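Local coordinates for paenibacillus xanthan lyase (Paenibacillus, PDB 6F2P), which cleaves the bacterial polysaccharide xanthan, probably by beta-elimination as in other family 8 polysaccharide lyases, at residues A[809-820]-A[893-904]. Sequence-based numbering, arbitrary orientation.
Sequences FSLDVTQPGTYD and LDNFSLVSTGID. With CA (calcium ion), chain C.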
loop_
_atom_site.group_PDB
_atom_site.type_symbol
_atom_site.label_atom_id
_atom_site.label_comp_id
_atom_site.label_asym_id
_atom_site.label_seq_id
_atom_site.Cartn_x
_atom_site.Cartn_y
_atom_site.Cartn_z
ATOM N N PHE A 809 -5.351 -4.496 -23.262
ATOM C CA PHE A 809 -6.218 -3.500 -22.645
ATOM C C PHE A 809 -7.139 -4.135 -21.607
ATOM O O PHE A 809 -7.358 -5.345 -21.617
ATOM C CB PHE A 809 -7.085 -2.812 -23.697
ATOM C CG PHE A 809 -6.318 -2.190 -24.822
ATOM C CD1 PHE A 809 -5.883 -0.874 -24.735
ATOM C CD2 PHE A 809 -6.067 -2.902 -25.987
ATOM C CE1 PHE A 809 -5.186 -0.281 -25.780
ATOM C CE2 PHE A 809 -5.384 -2.317 -27.041
ATOM C CZ PHE A 809 -4.943 -1.001 -26.936
ATOM N N SER A 810 -7.693 -3.310 -20.725
ATOM C CA SER A 810 -8.710 -3.786 -19.803
ATOM C C SER A 810 -10.036 -3.098 -20.089
ATOM O O SER A 810 -10.140 -1.875 -20.031
ATOM C CB SER A 810 -8.298 -3.554 -18.351
ATOM O OG SER A 810 -9.278 -4.086 -17.477
ATOM N N LEU A 811 -11.047 -3.901 -20.405
ATOM C CA LEU A 811 -12.373 -3.398 -20.733
ATOM C C LEU A 811 -13.371 -3.855 -19.680
ATOM O O LEU A 811 -13.343 -5.011 -19.243
ATOM C CB LEU A 811 -12.816 -3.908 -22.106
ATOM C CG LEU A 811 -12.213 -3.318 -23.389
ATOM C CD1 LEU A 811 -10.694 -3.517 -23.471
ATOM C CD2 LEU A 811 -12.907 -3.923 -24.613
ATOM N N ASP A 812 -14.249 -2.949 -19.269
ATOM C CA ASP A 812 -15.314 -3.300 -18.341
ATOM C C ASP A 812 -16.537 -3.824 -19.107
ATOM O O ASP A 812 -17.286 -3.048 -19.702
ATOM C CB ASP A 812 -15.701 -2.085 -17.496
ATOM C CG ASP A 812 -16.631 -2.440 -16.352
ATOM O OD1 ASP A 812 -17.070 -3.613 -16.275
ATOM O OD2 ASP A 812 -16.931 -1.542 -15.533
ATOM N N VAL A 813 -16.729 -5.141 -19.097
ATOM C CA VAL A 813 -17.895 -5.748 -19.730
ATOM C C VAL A 813 -19.032 -5.809 -18.712
ATOM O O VAL A 813 -19.083 -6.708 -17.865
ATOM C CB VAL A 813 -17.578 -7.154 -20.269
ATOM C CG1 VAL A 813 -18.813 -7.779 -20.932
ATOM C CG2 VAL A 813 -16.404 -7.091 -21.242
ATOM N N THR A 814 -19.946 -4.848 -18.811
ATOM C CA THR A 814 -20.925 -4.587 -17.758
ATOM C C THR A 814 -22.145 -5.499 -17.770
ATOM O O THR A 814 -22.928 -5.497 -16.821
ATOM C CB THR A 814 -21.415 -3.140 -17.828
ATOM O OG1 THR A 814 -22.131 -2.944 -19.053
ATOM C CG2 THR A 814 -20.228 -2.177 -17.773
ATOM N N GLN A 815 -22.315 -6.259 -18.849
ATOM C CA GLN A 815 -23.437 -7.190 -18.972
ATOM C C GLN A 815 -22.931 -8.528 -19.477
ATOM O O GLN A 815 -22.363 -8.606 -20.566
ATOM C CB GLN A 815 -24.503 -6.655 -19.940
ATOM C CG GLN A 815 -25.146 -5.357 -19.501
ATOM C CD GLN A 815 -25.895 -5.507 -18.190
ATOM O OE1 GLN A 815 -26.385 -6.588 -17.861
ATOM N NE2 GLN A 815 -25.992 -4.420 -17.437
ATOM N N PRO A 816 -23.138 -9.589 -18.690
ATOM C CA PRO A 816 -22.725 -10.922 -19.134
ATOM C C PRO A 816 -23.448 -11.299 -20.419
ATOM O O PRO A 816 -24.607 -10.935 -20.593
ATOM C CB PRO A 816 -23.178 -11.830 -17.985
ATOM C CG PRO A 816 -24.253 -11.064 -17.291
ATOM C CD PRO A 816 -23.869 -9.626 -17.412
ATOM N N GLY A 817 -22.759 -12.006 -21.306
ATOM C CA GLY A 817 -23.357 -12.484 -22.533
ATOM C C GLY A 817 -22.295 -12.965 -23.496
ATOM O O GLY A 817 -21.101 -12.890 -23.205
ATOM N N THR A 818 -22.728 -13.473 -24.644
ATOM C CA THR A 818 -21.810 -13.809 -25.718
ATOM C C THR A 818 -21.819 -12.699 -26.763
ATOM O O THR A 818 -22.824 -12.463 -27.424
ATOM C CB THR A 818 -22.182 -15.141 -26.376
ATOM O OG1 THR A 818 -22.008 -16.201 -25.429
ATOM C CG2 THR A 818 -21.307 -15.402 -27.592
ATOM N N TYR A 819 -20.696 -12.007 -26.903
ATOM C CA TYR A 819 -20.635 -10.874 -27.810
ATOM C C TYR A 819 -19.680 -11.115 -28.972
ATOM O O TYR A 819 -18.627 -11.744 -28.830
ATOM C CB TYR A 819 -20.231 -9.596 -27.062
ATOM C CG TYR A 819 -21.159 -9.220 -25.931
ATOM C CD1 TYR A 819 -22.345 -8.538 -26.172
ATOM C CD2 TYR A 819 -20.853 -9.552 -24.620
ATOM C CE1 TYR A 819 -23.196 -8.198 -25.139
ATOM C CE2 TYR A 819 -21.700 -9.215 -23.579
ATOM C CZ TYR A 819 -22.866 -8.540 -23.842
ATOM O OH TYR A 819 -23.703 -8.208 -22.799
ATOM N N ASP A 820 -20.074 -10.611 -30.132
ATOM C CA ASP A 820 -19.204 -10.568 -31.289
ATOM C C ASP A 820 -18.266 -9.370 -31.088
ATOM O O ASP A 820 -18.721 -8.247 -30.862
ATOM C CB ASP A 820 -20.067 -10.404 -32.541
ATOM C CG ASP A 820 -19.335 -10.757 -33.809
ATOM O OD1 ASP A 820 -18.306 -11.462 -33.728
ATOM O OD2 ASP A 820 -19.797 -10.333 -34.890
ATOM N N LEU A 893 -5.523 1.936 -33.980
ATOM C CA LEU A 893 -6.730 1.419 -33.336
ATOM C C LEU A 893 -7.663 2.541 -32.865
ATOM O O LEU A 893 -7.258 3.414 -32.097
ATOM C CB LEU A 893 -6.334 0.519 -32.163
ATOM C CG LEU A 893 -7.409 -0.124 -31.284
ATOM C CD1 LEU A 893 -8.396 -0.939 -32.106
ATOM C CD2 LEU A 893 -6.726 -1.002 -30.245
ATOM N N ASP A 894 -8.912 2.517 -33.318
ATOM C CA ASP A 894 -9.864 3.557 -32.933
ATOM C C ASP A 894 -10.673 3.129 -31.716
ATOM O O ASP A 894 -10.715 3.845 -30.717
ATOM C CB ASP A 894 -10.790 3.933 -34.103
ATOM C CG ASP A 894 -11.679 5.147 -33.796
ATOM O OD1 ASP A 894 -11.510 5.761 -32.716
ATOM O OD2 ASP A 894 -12.537 5.499 -34.640
ATOM N N ASN A 895 -11.315 1.965 -31.803
ATOM C CA ASN A 895 -12.119 1.469 -30.689
ATOM C C ASN A 895 -12.459 -0.017 -30.771
ATOM O O ASN A 895 -12.077 -0.702 -31.716
ATOM C CB ASN A 895 -13.398 2.303 -30.516
ATOM C CG ASN A 895 -14.348 2.197 -31.704
ATOM O OD1 ASN A 895 -14.388 1.187 -32.405
ATOM N ND2 ASN A 895 -15.132 3.247 -31.922
ATOM N N PHE A 896 -13.166 -0.500 -29.755
ATOM C CA PHE A 896 -13.782 -1.816 -29.787
ATOM C C PHE A 896 -15.287 -1.626 -29.648
ATOM O O PHE A 896 -15.745 -0.649 -29.054
ATOM C CB PHE A 896 -13.295 -2.686 -28.628
ATOM C CG PHE A 896 -11.858 -3.118 -28.734
ATOM C CD1 PHE A 896 -11.488 -4.124 -29.609
ATOM C CD2 PHE A 896 -10.885 -2.541 -27.931
ATOM C CE1 PHE A 896 -10.177 -4.534 -29.704
ATOM C CE2 PHE A 896 -9.562 -2.951 -28.015
ATOM C CZ PHE A 896 -9.209 -3.949 -28.908
ATOM N N SER A 897 -16.048 -2.557 -30.205
ATOM C CA SER A 897 -17.470 -2.650 -29.933
ATOM C C SER A 897 -17.773 -4.096 -29.592
ATOM O O SER A 897 -17.198 -5.000 -30.184
ATOM C CB SER A 897 -18.287 -2.234 -31.157
ATOM O OG SER A 897 -18.146 -0.854 -31.429
ATOM N N LEU A 898 -18.657 -4.319 -28.629
ATOM C CA LEU A 898 -19.171 -5.660 -28.379
ATOM C C LEU A 898 -20.630 -5.680 -28.800
ATOM O O LEU A 898 -21.452 -4.958 -28.238
ATOM C CB LEU A 898 -19.059 -6.041 -26.905
ATOM C CG LEU A 898 -17.732 -5.768 -26.204
ATOM C CD1 LEU A 898 -17.777 -6.334 -24.796
ATOM C CD2 LEU A 898 -16.571 -6.335 -26.986
ATOM N N VAL A 899 -20.935 -6.502 -29.796
ATOM C CA VAL A 899 -22.272 -6.591 -30.364
ATOM C C VAL A 899 -22.919 -7.899 -29.929
ATOM O O VAL A 899 -22.248 -8.925 -29.872
ATOM C CB VAL A 899 -22.197 -6.571 -31.896
ATOM C CG1 VAL A 899 -23.591 -6.562 -32.503
ATOM C CG2 VAL A 899 -21.386 -5.370 -32.361
ATOM N N SER A 900 -24.212 -7.871 -29.614
ATOM C CA SER A 900 -24.897 -9.088 -29.171
ATOM C C SER A 900 -25.054 -10.076 -30.320
ATOM O O SER A 900 -24.972 -9.707 -31.491
ATOM C CB SER A 900 -26.254 -8.769 -28.545
ATOM O OG SER A 900 -27.042 -7.991 -29.423
ATOM N N THR A 901 -25.258 -11.343 -29.983
ATOM C CA THR A 901 -25.390 -12.380 -30.997
ATOM C C THR A 901 -26.689 -13.142 -30.776
ATOM O O THR A 901 -27.364 -12.940 -29.766
ATOM C CB THR A 901 -24.201 -13.368 -30.961
ATOM O OG1 THR A 901 -24.267 -14.159 -29.770
ATOM C CG2 THR A 901 -22.863 -12.621 -31.000
ATOM N N GLY A 902 -27.033 -14.013 -31.720
ATOM C CA GLY A 902 -28.226 -14.838 -31.600
ATOM C C GLY A 902 -28.297 -15.645 -30.311
ATOM O O GLY A 902 -29.380 -15.829 -29.755
ATOM N N ILE A 903 -27.141 -16.114 -29.839
ATOM C CA ILE A 903 -27.038 -16.896 -28.606
ATOM C C ILE A 903 -27.806 -16.234 -27.454
ATOM O O ILE A 903 -28.469 -16.912 -26.663
ATOM C CB ILE A 903 -25.543 -17.138 -28.206
ATOM C CG1 ILE A 903 -24.862 -18.122 -29.165
ATOM C CG2 ILE A 903 -25.424 -17.679 -26.791
ATOM C CD1 ILE A 903 -24.340 -17.505 -30.452
ATOM N N ASP A 904 -27.742 -14.904 -27.390
ATOM C CA ASP A 904 -28.353 -14.146 -26.300
ATOM C C ASP A 904 -29.819 -13.827 -26.539
ATOM O O ASP A 904 -30.612 -13.787 -25.596
ATOM C CB ASP A 904 -27.620 -12.816 -26.086
ATOM C CG ASP A 904 -26.140 -12.993 -25.800
ATOM O OD1 ASP A 904 -25.789 -13.879 -24.984
ATOM O OD2 ASP A 904 -25.337 -12.235 -26.401
HETATM CA CA CA C . -11.251 6.614 -30.635
#
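Asp820 N donates to Val899 O at 2.8 Å, the shortest hydrogen bond across this contact, and a bent CH···O contact from Tyr819 CA accompanies it. Val899 N returns a nearly straight bond to Asp820 O, 3.0 Å long, closing an antiparallel hydrogen-bonded pair. Beyond it, side chains take over from backbone. Thr901, at the N-cap position of the short helix 902-905, holds its hydroxyl between its own backbone N and carbonyl carbon (chi1 70°), where OG1 donates to Thr818 O at 3.2 Å from above the carbonyl plane. The branched Thr901 also lays its CG2 beside Asp820. Asp904, in the helix, turns its carboxylate to strand 817-826; an acid suits this place as an acceptor, and its OD1 takes Thr818 N through the syn lone pair at 3.1 Å and 177°. An alanine in place of Asp904 would probably leave Thr818 N without its carboxylate acceptor and weaken the helix's hold on the strand.

Tyr819 suits a position facing both polar and apolar neighbours: its CB packs on Leu898 CB at 3.7 Å, while its OH reaches back to Gln815 O, 2.6 Å away, bracing the turn between the strands. Farther along, apolar side chains suit a buried interior, needing no polar partners. Val813 CG2 meets Leu898 CD1, Leu811 CD2 approaches Phe896, Phe809 CD2 comes to the edge of the Phe896 ring, and Phe809 CE2 touches Leu893 CD2 at 3.7 Å.

Strands 809-813 and 893-900 thus belong to facing sheets of a beta-sandwich, their axes 10.3 Å apart, and residues 814-816 carry the chain across. Strand 806-813 pairs with 871-882; strand 817-826 lies between 857-867 and 891-900. Asp894, in a classic beta bulge opposite Arg824, binds calcium with Glu769, Glu771, Ser791 and Lys794, joining strand 891-900 to strands 768-769 and 794-798 and adjacent loops.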